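Local atomic coordinates of SSO1986 (Sulfolobus solfataricus, PDB entry 2X5Q), a protein that serves as a subunit, possibly as a homodimer, of the crRNA-guided CMR ribonucleoprotein complex in CRISPR-based antiviral defence. Residues Q11-I16 and N55-T60; S19-S22 and I28-G31; D24-K29 and S35-Q40; I108-D113 and V182-N187; I154-L159 and K165-L170. All blocks are in the same frame, centred on the assembly; numbering follows the deposited sequence.

Interaction 1: Q11-I16 and N55-T60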
# COMPACT_ATOMS: atom_id res chain seq x y z
N GLN A 11 4.94 -6.82 -17.33
CA GLN A 11 3.79 -5.94 -17.55
C GLN A 11 4.01 -4.54 -17.01
O GLN A 11 4.91 -4.31 -16.22
CB GLN A 11 2.54 -6.55 -16.92
CG GLN A 11 2.32 -8.03 -17.32
CD GLN A 11 1.63 -8.19 -18.66
OE1 GLN A 11 0.55 -7.64 -18.87
NE2 GLN A 11 2.23 -8.96 -19.57
N VAL A 12 3.18 -3.61 -17.46
CA VAL A 12 3.13 -2.26 -16.92
C VAL A 12 1.69 -1.97 -16.52
O VAL A 12 0.77 -2.36 -17.22
CB VAL A 12 3.66 -1.19 -17.92
CG1 VAL A 12 2.82 -1.17 -19.20
CG2 VAL A 12 3.68 0.20 -17.29
N PHE A 13 1.50 -1.35 -15.36
CA PHE A 13 0.17 -0.87 -14.93
C PHE A 13 -0.16 0.41 -15.63
O PHE A 13 0.54 1.43 -15.46
CB PHE A 13 0.17 -0.65 -13.41
CG PHE A 13 -1.15 -0.17 -12.83
CD1 PHE A 13 -2.24 -1.03 -12.75
CD2 PHE A 13 -1.28 1.12 -12.34
CE1 PHE A 13 -3.45 -0.60 -12.18
CE2 PHE A 13 -2.50 1.57 -11.75
CZ PHE A 13 -3.56 0.72 -11.68
N LEU A 14 -1.23 0.38 -16.40
CA LEU A 14 -1.72 1.56 -17.10
C LEU A 14 -2.92 2.06 -16.30
O LEU A 14 -3.99 1.44 -16.36
CB LEU A 14 -2.09 1.19 -18.54
CG LEU A 14 -2.52 2.23 -19.58
CD1 LEU A 14 -2.53 1.58 -20.96
CD2 LEU A 14 -3.87 2.82 -19.30
N PRO A 15 -2.75 3.15 -15.53
CA PRO A 15 -3.91 3.75 -14.87
C PRO A 15 -4.93 4.27 -15.88
O PRO A 15 -4.55 4.94 -16.85
CB PRO A 15 -3.32 4.94 -14.08
CG PRO A 15 -1.87 4.70 -14.02
CD PRO A 15 -1.51 3.88 -15.23
N ILE A 16 -6.20 3.95 -15.67
CA ILE A 16 -7.26 4.49 -16.52
C ILE A 16 -7.91 5.69 -15.81
O ILE A 16 -8.68 5.52 -14.85
CB ILE A 16 -8.30 3.40 -16.85
CG1 ILE A 16 -7.60 2.20 -17.50
CG2 ILE A 16 -9.41 3.94 -17.77
CD1 ILE A 16 -6.96 2.48 -18.84
N ASN A 55 -9.53 -8.87 -16.14
CA ASN A 55 -8.28 -8.80 -15.39
C ASN A 55 -7.81 -7.38 -15.14
O ASN A 55 -6.74 -6.97 -15.61
CB ASN A 55 -7.16 -9.61 -16.04
CG ASN A 55 -7.49 -11.07 -16.18
OD1 ASN A 55 -8.09 -11.65 -15.27
ND2 ASN A 55 -7.13 -11.67 -17.32
N ILE A 56 -8.62 -6.65 -14.39
CA ILE A 56 -8.34 -5.28 -14.04
C ILE A 56 -7.69 -5.24 -12.65
O ILE A 56 -8.19 -5.84 -11.71
CB ILE A 56 -9.64 -4.43 -14.01
CG1 ILE A 56 -10.25 -4.30 -15.41
CG2 ILE A 56 -9.36 -3.01 -13.46
CD1 ILE A 56 -11.42 -5.18 -15.66
N LEU A 57 -6.56 -4.54 -12.54
CA LEU A 57 -5.88 -4.42 -11.25
C LEU A 57 -6.41 -3.23 -10.45
O LEU A 57 -6.46 -2.10 -10.96
CB LEU A 57 -4.37 -4.33 -11.44
CG LEU A 57 -3.54 -4.33 -10.16
CD1 LEU A 57 -3.63 -5.68 -9.46
CD2 LEU A 57 -2.10 -3.96 -10.51
N VAL A 58 -6.78 -3.48 -9.20
CA VAL A 58 -7.23 -2.44 -8.29
C VAL A 58 -6.10 -2.20 -7.30
O VAL A 58 -5.78 -3.07 -6.50
CB VAL A 58 -8.51 -2.86 -7.52
CG1 VAL A 58 -9.03 -1.69 -6.61
CG2 VAL A 58 -9.57 -3.32 -8.51
N LEU A 59 -5.47 -1.04 -7.40
CA LEU A 59 -4.36 -0.72 -6.52
C LEU A 59 -4.87 0.06 -5.32
O LEU A 59 -5.07 1.26 -5.41
CB LEU A 59 -3.33 0.08 -7.29
CG LEU A 59 -1.88 -0.09 -6.89
CD1 LEU A 59 -1.47 -1.54 -7.14
CD2 LEU A 59 -1.01 0.89 -7.69
N THR A 60 -5.10 -0.63 -4.20
CA THR A 60 -5.62 0.03 -2.99
C THR A 60 -4.46 0.69 -2.20
O THR A 60 -3.32 0.32 -2.36
CB THR A 60 -6.44 -0.96 -2.09
OG1 THR A 60 -5.61 -2.01 -1.60
CG2 THR A 60 -7.60 -1.59 -2.88
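F13 reaches L57 and L59 through the interior of the fold, and it alone carries the part of strand 11-15 in this contact. The strand opens with Q11, whose amide is held by the backbone of Q43, V45 and E9. V12 and L14 then point to the other side, where they pack on I86 and I84 of strand 80-86. Between them, F13 holds its CG anti to the backbone N (chi1 -179°), which sends the ring straight out toward strand 52-60. The ring presents its edge to the backbone: L57 O lies at that edge, near the ring plane, 3.6 Å from F13 CE1, a weakly polar approach of an aromatic C-H to a carbonyl. Beside it, F13 CD1 rests on L57 CD2 at 3.7 Å, and F13 CE1 stands 3.9 Å from L57 CB. The two side chains meet at a slant. F13 CE2 comes obliquely to 4.4 Å from L59 CD2, a looser touch. Phenylalanine suits the place because its length spans a gap of 7.9 Å between F13 CA and L57 CA, too wide for backbone pairing. F120 and L122 of strand 117-123 close in around these residues. Farther on, P15 packs on I30 and I16 on F186. Both strands pair with 80-86, and large apolar side chains meeting across the inside are characteristic of the core beneath a branched or curled mixed beta sheet.

Interaction 2: S19-S22 and I28-G31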
# COMPACT_ATOMS: atom_id res chain seq x y z
N SER A 19 -7.51 11.68 -17.86
CA SER A 19 -6.45 12.47 -18.50
C SER A 19 -5.50 11.71 -19.43
O SER A 19 -4.61 12.33 -20.05
CB SER A 19 -5.65 13.22 -17.44
OG SER A 19 -6.49 14.12 -16.76
N ILE A 20 -5.67 10.40 -19.55
CA ILE A 20 -4.77 9.63 -20.39
C ILE A 20 -5.10 9.89 -21.86
O ILE A 20 -6.23 10.23 -22.20
CB ILE A 20 -4.79 8.11 -20.05
CG1 ILE A 20 -6.08 7.44 -20.53
CG2 ILE A 20 -4.59 7.91 -18.54
CD1 ILE A 20 -6.09 5.95 -20.34
N SER A 21 -4.10 9.76 -22.71
CA SER A 21 -4.27 9.96 -24.14
C SER A 21 -3.30 9.08 -24.89
O SER A 21 -2.18 8.85 -24.43
CB SER A 21 -4.03 11.43 -24.52
OG SER A 21 -2.69 11.80 -24.23
N SER A 22 -3.72 8.59 -26.04
CA SER A 22 -2.83 7.88 -26.94
C SER A 22 -1.83 8.87 -27.55
O SER A 22 -2.18 9.99 -27.90
CB SER A 22 -3.64 7.18 -28.03
OG SER A 22 -2.87 6.97 -29.19
N ILE A 28 1.23 5.64 -24.61
CA ILE A 28 0.11 6.24 -23.92
C ILE A 28 0.67 7.23 -22.90
O ILE A 28 1.44 6.84 -22.02
CB ILE A 28 -0.71 5.16 -23.22
CG1 ILE A 28 -1.29 4.21 -24.27
CG2 ILE A 28 -1.84 5.78 -22.37
CD1 ILE A 28 -1.63 2.86 -23.75
N LYS A 29 0.29 8.50 -23.05
CA LYS A 29 0.60 9.52 -22.07
C LYS A 29 -0.37 9.35 -20.89
O LYS A 29 -1.58 9.43 -21.07
CB LYS A 29 0.46 10.91 -22.69
CG LYS A 29 0.62 12.07 -21.71
CD LYS A 29 0.91 13.39 -22.43
CE LYS A 29 0.84 14.57 -21.48
NZ LYS A 29 1.25 15.86 -22.13
N ILE A 30 0.17 9.08 -19.70
CA ILE A 30 -0.66 8.98 -18.51
C ILE A 30 -0.86 10.36 -17.91
O ILE A 30 -1.95 10.71 -17.46
CB ILE A 30 -0.03 8.04 -17.48
CG1 ILE A 30 0.22 6.68 -18.11
CG2 ILE A 30 -0.98 7.85 -16.28
CD1 ILE A 30 0.83 5.72 -17.13
N GLY A 31 0.21 11.15 -17.90
CA GLY A 31 0.12 12.55 -17.56
C GLY A 31 1.38 13.24 -18.00
O GLY A 31 2.16 12.68 -18.77
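S21 and K29 form an antiparallel hydrogen-bonded pair, the backbone centre of a beta hairpin between strands 21-23 and 27-29. S21 N donates to K29 O at 3.0 Å, with an angle of 159° at the hydrogen, and K29 N returns a bond to S21 O at 2.9 Å, more bent at 136°. The tight side lies with the isoleucines. I20 packs its CA 3.3 Å from K29 O as a C-H...O contact, while I28 CG2 sits 3.7 Å from S21 O. Further along, I20 CG2 meets I30 CG2 at 4.3 Å. L14 and P15 of strand 11-15 lie against this same group, so branched, purely apolar side chains fit a surface pressed onto the core. The opposite face is looser. There S21 OG lies 3.6 Å from K29 CB, and beyond CG the lysine leaves the serine behind: it holds CG anti to its N (chi1 174°) and runs on fully extended, carrying its ammonium away. A short hydroxyl and a long flexible chain suit this partly exposed face. S19 binds E66 through its OG. Since the polar pairing is done by the main chain, the side chains can sort by polarity: the isoleucines gather toward strand 11-15 while S21 and K29 occupy a partly exposed side, although S22, a partly exposed serine, shares the face of I28.

Interaction 3: D24-K29 and S35-Q40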
# COMPACT_ATOMS: atom_id res chain seq x y z
N ASP A 24 1.61 9.13 -30.43
CA ASP A 24 2.04 8.51 -31.67
C ASP A 24 2.92 7.29 -31.40
O ASP A 24 3.80 7.32 -30.54
CB ASP A 24 2.79 9.52 -32.55
CG ASP A 24 1.87 10.61 -33.11
OD1 ASP A 24 0.83 10.90 -32.46
OD2 ASP A 24 2.18 11.16 -34.19
N ASN A 25 2.65 6.21 -32.12
CA ASN A 25 3.48 5.01 -32.09
C ASN A 25 3.49 4.32 -30.72
O ASN A 25 4.37 4.57 -29.89
CB ASN A 25 4.91 5.32 -32.54
CG ASN A 25 4.96 5.91 -33.96
OD1 ASN A 25 4.07 5.68 -34.78
ND2 ASN A 25 6.02 6.67 -34.24
N ASN A 26 2.49 3.46 -30.52
CA ASN A 26 2.37 2.57 -29.36
C ASN A 26 2.70 3.15 -27.98
O ASN A 26 3.17 2.43 -27.11
CB ASN A 26 3.10 1.21 -29.60
CG ASN A 26 4.63 1.31 -29.58
OD1 ASN A 26 5.22 2.28 -30.06
ND2 ASN A 26 5.28 0.27 -29.06
N GLN A 27 2.41 4.43 -27.78
CA GLN A 27 2.63 5.07 -26.48
C GLN A 27 1.37 5.71 -25.92
O GLN A 27 0.56 6.29 -26.64
CB GLN A 27 3.71 6.13 -26.59
CG GLN A 27 5.11 5.58 -26.74
CD GLN A 27 6.12 6.68 -26.98
OE1 GLN A 27 6.01 7.77 -26.41
NE2 GLN A 27 7.11 6.41 -27.81
N ILE A 28 1.23 5.64 -24.61
CA ILE A 28 0.11 6.24 -23.92
C ILE A 28 0.67 7.23 -22.90
O ILE A 28 1.44 6.84 -22.02
CB ILE A 28 -0.71 5.16 -23.22
CG1 ILE A 28 -1.29 4.21 -24.27
CG2 ILE A 28 -1.84 5.78 -22.37
CD1 ILE A 28 -1.63 2.86 -23.75
N LYS A 29 0.29 8.50 -23.05
CA LYS A 29 0.60 9.52 -22.07
C LYS A 29 -0.37 9.35 -20.89
O LYS A 29 -1.58 9.43 -21.07
CB LYS A 29 0.46 10.91 -22.69
CG LYS A 29 0.62 12.07 -21.71
CD LYS A 29 0.91 13.39 -22.43
CE LYS A 29 0.84 14.57 -21.48
NZ LYS A 29 1.25 15.86 -22.13
N SER A 35 4.85 8.47 -19.29
CA SER A 35 4.48 7.88 -20.58
C SER A 35 4.83 6.40 -20.59
O SER A 35 5.92 5.99 -20.16
CB SER A 35 5.17 8.59 -21.74
OG SER A 35 4.66 9.89 -21.89
N ILE A 36 3.91 5.61 -21.13
CA ILE A 36 4.01 4.16 -21.18
C ILE A 36 4.04 3.72 -22.65
O ILE A 36 3.38 4.31 -23.49
CB ILE A 36 2.82 3.54 -20.42
CG1 ILE A 36 3.08 3.65 -18.91
CG2 ILE A 36 2.56 2.08 -20.82
CD1 ILE A 36 1.94 3.14 -18.04
N GLU A 37 4.87 2.73 -22.96
CA GLU A 37 4.88 2.09 -24.26
C GLU A 37 4.30 0.70 -24.07
O GLU A 37 4.49 0.09 -23.02
CB GLU A 37 6.32 1.98 -24.77
CG GLU A 37 6.44 1.45 -26.19
CD GLU A 37 7.88 1.22 -26.62
OE1 GLU A 37 8.62 0.48 -25.94
OE2 GLU A 37 8.27 1.76 -27.68
N TYR A 38 3.58 0.20 -25.05
CA TYR A 38 3.10 -1.18 -24.98
C TYR A 38 3.59 -1.95 -26.20
O TYR A 38 3.90 -1.38 -27.26
CB TYR A 38 1.58 -1.23 -24.85
CG TYR A 38 0.89 -0.67 -26.05
CD1 TYR A 38 0.63 -1.49 -27.15
CD2 TYR A 38 0.54 0.68 -26.12
CE1 TYR A 38 0.03 -0.99 -28.27
CE2 TYR A 38 -0.06 1.20 -27.26
CZ TYR A 38 -0.31 0.35 -28.32
OH TYR A 38 -0.90 0.81 -29.46
N ASN A 39 3.70 -3.25 -26.02
CA ASN A 39 4.17 -4.12 -27.08
C ASN A 39 2.94 -4.56 -27.87
O ASN A 39 2.07 -5.24 -27.33
CB ASN A 39 4.94 -5.29 -26.47
CG ASN A 39 6.18 -4.83 -25.66
OD1 ASN A 39 6.99 -4.03 -26.15
ND2 ASN A 39 6.32 -5.35 -24.44
N GLN A 40 2.86 -4.13 -29.12
CA GLN A 40 1.69 -4.40 -29.96
C GLN A 40 1.43 -5.91 -30.10
O GLN A 40 0.30 -6.34 -30.18
CB GLN A 40 1.82 -3.75 -31.35
CG GLN A 40 0.52 -3.69 -32.15
CD GLN A 40 -0.59 -2.91 -31.45
OE1 GLN A 40 -0.49 -1.69 -31.29
NE2 GLN A 40 -1.65 -3.61 -31.03
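N26 and Y38 meet at the open end of an antiparallel beta hairpin, formed by strands 27-29 and 35-38 in the middle of a four-stranded sheet. The backbones are joined by I28 N to I36 O at 2.8 Å and by I36 N to I28 O at 2.9 Å, with Y38 N to N26 O extending the ladder. The asparagine side chain is the instructive one. Its CB sits over one face of the Y38 ring, 4.0 Å from the ring centroid, as a CH-pi contact offset toward the rim. CG comes next, wedged between Y38 O and E37 CG. It reaches there because chi1 of 72° tucks it between the backbone N and carbonyl carbon of N26. At the tip, ND2 donates to Y38 O at 2.8 Å with an angle of 152°, and it also grazes E37 CG at 3.3 Å. Asparagine suits this spot: it tolerates the positive phi of the turn (43°), and its amide serves as an extra rung beyond the regular strand. On the apolar side, I28 CD1 meets Y38 CD2 at 3.9 Å, at about a right angle, with I162 of helix 148-162 alongside. The tyrosine is anchored at its far end too, where Y38 OH donates to Q40 OE1 at 3.1 Å.

Interaction 4: I108-D113 and V182-N187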
# COMPACT_ATOMS: atom_id res chain seq x y z
N ILE A 108 -7.13 -8.41 -8.47
CA ILE A 108 -7.56 -8.40 -9.87
C ILE A 108 -9.06 -8.65 -9.91
O ILE A 108 -9.54 -9.60 -9.30
CB ILE A 108 -6.79 -9.49 -10.68
CG1 ILE A 108 -5.28 -9.19 -10.73
CG2 ILE A 108 -7.35 -9.62 -12.09
CD1 ILE A 108 -4.41 -10.37 -11.31
N ILE A 109 -9.82 -7.79 -10.59
CA ILE A 109 -11.25 -8.02 -10.77
C ILE A 109 -11.61 -8.38 -12.22
O ILE A 109 -10.80 -8.20 -13.13
CB ILE A 109 -12.10 -6.82 -10.29
CG1 ILE A 109 -11.68 -5.53 -10.98
CG2 ILE A 109 -11.97 -6.67 -8.78
CD1 ILE A 109 -12.70 -4.43 -10.87
N ARG A 110 -12.82 -8.91 -12.40
CA ARG A 110 -13.28 -9.44 -13.68
C ARG A 110 -12.26 -10.49 -14.15
O ARG A 110 -11.76 -10.42 -15.27
CB ARG A 110 -13.42 -8.34 -14.73
CG ARG A 110 -14.25 -7.13 -14.31
CD ARG A 110 -15.70 -7.46 -14.27
NE ARG A 110 -16.53 -6.30 -13.94
CZ ARG A 110 -17.33 -5.64 -14.77
NH1 ARG A 110 -17.44 -5.96 -16.06
NH2 ARG A 110 -18.04 -4.61 -14.31
N LYS A 111 -11.92 -11.42 -13.27
CA LYS A 111 -10.81 -12.36 -13.53
C LYS A 111 -11.12 -13.31 -14.68
O LYS A 111 -12.21 -13.85 -14.77
CB LYS A 111 -10.46 -13.18 -12.28
CG LYS A 111 -9.46 -12.53 -11.36
CD LYS A 111 -8.98 -13.52 -10.27
CE LYS A 111 -7.75 -14.36 -10.71
NZ LYS A 111 -6.98 -15.01 -9.57
N LYS A 112 -10.14 -13.48 -15.58
CA LYS A 112 -10.25 -14.43 -16.69
C LYS A 112 -8.90 -15.09 -16.94
O LYS A 112 -7.95 -14.41 -17.30
CB LYS A 112 -10.70 -13.74 -17.97
CG LYS A 112 -10.85 -14.69 -19.18
CD LYS A 112 -10.64 -13.98 -20.51
CE LYS A 112 -10.69 -14.95 -21.69
NZ LYS A 112 -9.60 -15.99 -21.61
N ASP A 113 -8.83 -16.41 -16.76
CA ASP A 113 -7.62 -17.17 -17.06
C ASP A 113 -6.36 -16.43 -16.56
O ASP A 113 -5.50 -16.05 -17.35
CB ASP A 113 -7.55 -17.45 -18.56
CG ASP A 113 -8.78 -18.19 -19.09
OD1 ASP A 113 -9.62 -18.63 -18.27
OD2 ASP A 113 -8.91 -18.34 -20.33
N VAL A 182 -15.94 -0.07 -19.33
CA VAL A 182 -15.00 1.01 -19.02
C VAL A 182 -15.66 2.07 -18.14
O VAL A 182 -15.07 2.50 -17.14
CB VAL A 182 -14.40 1.63 -20.30
CG1 VAL A 182 -13.66 2.92 -20.00
CG2 VAL A 182 -13.44 0.63 -20.96
N GLU A 183 -16.89 2.45 -18.46
CA GLU A 183 -17.59 3.45 -17.68
C GLU A 183 -17.96 2.94 -16.28
O GLU A 183 -17.85 3.69 -15.31
CB GLU A 183 -18.83 3.95 -18.44
CG GLU A 183 -19.57 5.10 -17.75
CD GLU A 183 -18.67 6.23 -17.29
OE1 GLU A 183 -17.57 6.44 -17.86
OE2 GLU A 183 -19.06 6.92 -16.33
N GLU A 184 -18.35 1.67 -16.17
CA GLU A 184 -18.68 1.04 -14.88
C GLU A 184 -17.49 0.93 -13.95
O GLU A 184 -17.58 1.23 -12.77
CB GLU A 184 -19.21 -0.39 -15.09
CG GLU A 184 -20.65 -0.50 -15.52
CD GLU A 184 -21.03 -1.89 -16.05
OE1 GLU A 184 -20.16 -2.81 -16.13
OE2 GLU A 184 -22.21 -2.06 -16.42
N ILE A 185 -16.39 0.43 -14.49
CA ILE A 185 -15.27 -0.02 -13.67
C ILE A 185 -14.34 1.07 -13.18
O ILE A 185 -13.96 1.07 -12.02
CB ILE A 185 -14.40 -1.06 -14.45
CG1 ILE A 185 -15.20 -2.32 -14.72
CG2 ILE A 185 -13.12 -1.41 -13.69
CD1 ILE A 185 -14.61 -3.12 -15.86
N PHE A 186 -13.94 1.99 -14.06
CA PHE A 186 -12.74 2.79 -13.80
C PHE A 186 -13.00 4.08 -13.03
O PHE A 186 -12.66 5.18 -13.47
CB PHE A 186 -11.98 3.03 -15.10
CG PHE A 186 -11.34 1.79 -15.62
CD1 PHE A 186 -10.26 1.23 -14.96
CD2 PHE A 186 -11.85 1.13 -16.72
CE1 PHE A 186 -9.67 0.07 -15.42
CE2 PHE A 186 -11.25 -0.02 -17.19
CZ PHE A 186 -10.17 -0.55 -16.54
N ASN A 187 -13.60 3.92 -11.85
CA ASN A 187 -13.57 4.94 -10.83
C ASN A 187 -12.20 4.89 -10.14
O ASN A 187 -11.54 3.84 -10.12
CB ASN A 187 -14.65 4.71 -9.79
CG ASN A 187 -16.00 4.51 -10.40
OD1 ASN A 187 -16.37 5.18 -11.36
ND2 ASN A 187 -16.78 3.58 -9.84
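R110 lies with its guanidinium over I185 and its edge turned to E184, so one side chain supplies both the apolar and the charged part of the contact. I185 CD1 stands over the middle of one guanidinium face, 3.9 Å from R110 CZ, and I185 CG1 comes 3.7 Å from R110 NH2. Near the guanidinium plane, R110 NH2 points at E184 OE1 in a salt bridge. Its hydrogen bond is straight (174°) but long and weak at 3.3 Å, and the two flat groups are turned 55° apart. I109 adds a light apolar touch, I109 CD1 to I185 CG2 at 4.2 Å, the two side chains running antiparallel alongside one another. R110 sets out toward the helix, and a bend at chi2 (-73°) helps bring the guanidinium flat against I185. Its flat, weakly hydrated face and charged rim make arginine apt for a partly exposed seam like this. A second acid, D181, is a long, weak ion-pair partner of R110 NH1, so E184 and, weakly, D181 may share its charge. Farther out, I185 belongs to the last turn of helix 172-185. The chain then leaves through an inverse gamma turn centred on F186, with N187 N bonded to I185 O at 2.9 Å, while K82 NZ also donates to I185 O. On the strand side, I109 pairs with I56, and N55 OD1 receives K112 N. N55 and I56 both face I109, which makes a G1 beta bulge: the contact joins a helix terminus to a bulged strand pair of the mixed sheet.

Interaction 5: I154-L159 and K165-L170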
# COMPACT_ATOMS: atom_id res chain seq x y z
N ILE A 154 -11.40 6.75 -24.51
CA ILE A 154 -10.53 5.70 -23.97
C ILE A 154 -10.72 4.38 -24.72
O ILE A 154 -9.75 3.70 -25.05
CB ILE A 154 -10.72 5.53 -22.45
CG1 ILE A 154 -10.09 6.72 -21.74
CG2 ILE A 154 -10.11 4.23 -21.94
CD1 ILE A 154 -10.33 6.73 -20.28
N VAL A 155 -11.96 4.03 -25.03
CA VAL A 155 -12.23 2.83 -25.81
C VAL A 155 -11.75 2.97 -27.26
O VAL A 155 -11.11 2.07 -27.79
CB VAL A 155 -13.72 2.45 -25.77
CG1 VAL A 155 -14.01 1.33 -26.74
CG2 VAL A 155 -14.13 2.07 -24.34
N ASP A 156 -12.02 4.12 -27.89
CA ASP A 156 -11.73 4.31 -29.32
C ASP A 156 -10.27 4.64 -29.64
O ASP A 156 -9.76 4.28 -30.71
CB ASP A 156 -12.60 5.43 -29.90
CG ASP A 156 -14.08 5.11 -29.86
OD1 ASP A 156 -14.46 3.92 -29.81
OD2 ASP A 156 -14.87 6.07 -29.86
N ASN A 157 -9.60 5.32 -28.72
CA ASN A 157 -8.24 5.77 -28.93
C ASN A 157 -7.21 4.99 -28.14
O ASN A 157 -6.04 5.03 -28.49
CB ASN A 157 -8.09 7.25 -28.54
CG ASN A 157 -8.80 8.19 -29.48
OD1 ASN A 157 -9.33 7.79 -30.52
ND2 ASN A 157 -8.81 9.48 -29.13
N VAL A 158 -7.62 4.31 -27.07
CA VAL A 158 -6.65 3.58 -26.24
C VAL A 158 -6.83 2.07 -26.36
O VAL A 158 -5.96 1.41 -26.93
CB VAL A 158 -6.69 4.06 -24.77
CG1 VAL A 158 -5.77 3.22 -23.88
CG2 VAL A 158 -6.30 5.51 -24.71
N LEU A 159 -7.94 1.53 -25.87
CA LEU A 159 -8.15 0.08 -25.92
C LEU A 159 -8.19 -0.47 -27.36
O LEU A 159 -7.70 -1.58 -27.63
CB LEU A 159 -9.43 -0.33 -25.16
CG LEU A 159 -9.49 -0.06 -23.65
CD1 LEU A 159 -10.71 -0.73 -23.03
CD2 LEU A 159 -8.21 -0.52 -22.95
N LYS A 165 -6.65 -5.81 -33.00
CA LYS A 165 -7.19 -6.97 -33.71
C LYS A 165 -8.47 -7.52 -33.08
O LYS A 165 -9.48 -7.71 -33.76
CB LYS A 165 -6.12 -8.05 -33.86
CG LYS A 165 -5.15 -7.70 -34.99
CD LYS A 165 -3.99 -8.67 -35.08
CE LYS A 165 -3.14 -8.37 -36.32
NZ LYS A 165 -3.64 -9.03 -37.56
N ILE A 166 -8.43 -7.73 -31.77
CA ILE A 166 -9.62 -8.21 -31.07
C ILE A 166 -10.77 -7.22 -31.25
O ILE A 166 -11.87 -7.62 -31.61
CB ILE A 166 -9.35 -8.45 -29.57
CG1 ILE A 166 -8.27 -9.53 -29.40
CG2 ILE A 166 -10.66 -8.87 -28.88
CD1 ILE A 166 -7.90 -9.80 -27.92
N TYR A 167 -10.49 -5.93 -31.03
CA TYR A 167 -11.51 -4.89 -31.07
C TYR A 167 -12.21 -4.78 -32.42
O TYR A 167 -13.44 -4.64 -32.48
CB TYR A 167 -10.90 -3.53 -30.74
CG TYR A 167 -11.89 -2.41 -30.67
CD1 TYR A 167 -12.72 -2.25 -29.57
CD2 TYR A 167 -12.00 -1.48 -31.71
CE1 TYR A 167 -13.63 -1.22 -29.50
CE2 TYR A 167 -12.91 -0.43 -31.65
CZ TYR A 167 -13.73 -0.31 -30.53
OH TYR A 167 -14.64 0.71 -30.45
N ASN A 168 -11.41 -4.82 -33.49
CA ASN A 168 -11.92 -4.75 -34.86
C ASN A 168 -12.76 -5.97 -35.22
O ASN A 168 -13.57 -5.90 -36.15
CB ASN A 168 -10.77 -4.63 -35.88
CG ASN A 168 -10.05 -3.28 -35.81
OD1 ASN A 168 -10.60 -2.28 -35.35
ND2 ASN A 168 -8.80 -3.25 -36.27
N SER A 169 -12.57 -7.08 -34.50
CA SER A 169 -13.37 -8.29 -34.70
C SER A 169 -14.74 -8.21 -34.02
O SER A 169 -15.65 -8.94 -34.37
CB SER A 169 -12.60 -9.56 -34.26
OG SER A 169 -12.68 -9.81 -32.86
N LEU A 170 -14.90 -7.30 -33.06
CA LEU A 170 -16.15 -7.19 -32.30
C LEU A 170 -17.27 -6.53 -33.11
O LEU A 170 -17.03 -5.60 -33.88
CB LEU A 170 -15.94 -6.38 -31.01
CG LEU A 170 -14.90 -6.92 -30.03
CD1 LEU A 170 -14.91 -6.09 -28.76
CD2 LEU A 170 -15.12 -8.41 -29.70
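Y167 stretches from the short helix 164-169 toward helix 148-162, where V155 and D156 receive its outer end. Its CG is anti to the backbone N (chi1 -177°), which throws the ring away from its own helix, and the valine side chain stands across it at about a right angle. V155 CG1 touches Y167 CE1 at 3.8 Å and lies equally far from Y167 OH, meeting the ring obliquely. D156 starts out facing elsewhere, but its carboxylate swings back, so that D156 OD1 comes 3.3 Å from Y167 OH, with carboxylate and ring planes 62° apart. Tyrosine suits the place: it is long enough to bridge two helices, apolar where it meets a buried valine and polar where it nears a partly exposed aspartate. Two consecutive helices, 148-162 and 164-169, are joined here by a very short link, and helix 172-185 adds a third element, packing V182 on V155 and K175 and L178 on Y167. The first helix is not regular here. It widens into a pi-type turn, in which I154 O accepts both V158 N at 3.0 Å and L159 N at 2.9 Å. Near the end of segment 165-170, S169 OG donates to I166 O at 2.6 Å.

Interaction 1 is the fully buried contact, an aromatic ring against leucines near the centre of the chain; the other four are partly buried. Interactions 2 and 3 share strand 27-29 and are ruled by backbone hydrogen bonds, with I28 and its neighbours pressed on strand 11-15 of interaction 1. Interaction 4 reaches the same mixed sheet as interaction 1 through the pairing of I56 with I109, but relies on a weak salt bridge and a guanidinium laid on isoleucine. Interaction 5 is helix against helix, linked to interaction 4 by V182 against V155 and L159, and to the hairpins by V158 against I28. Interactions 2 and 3 lie across the chain's centre from interaction 4.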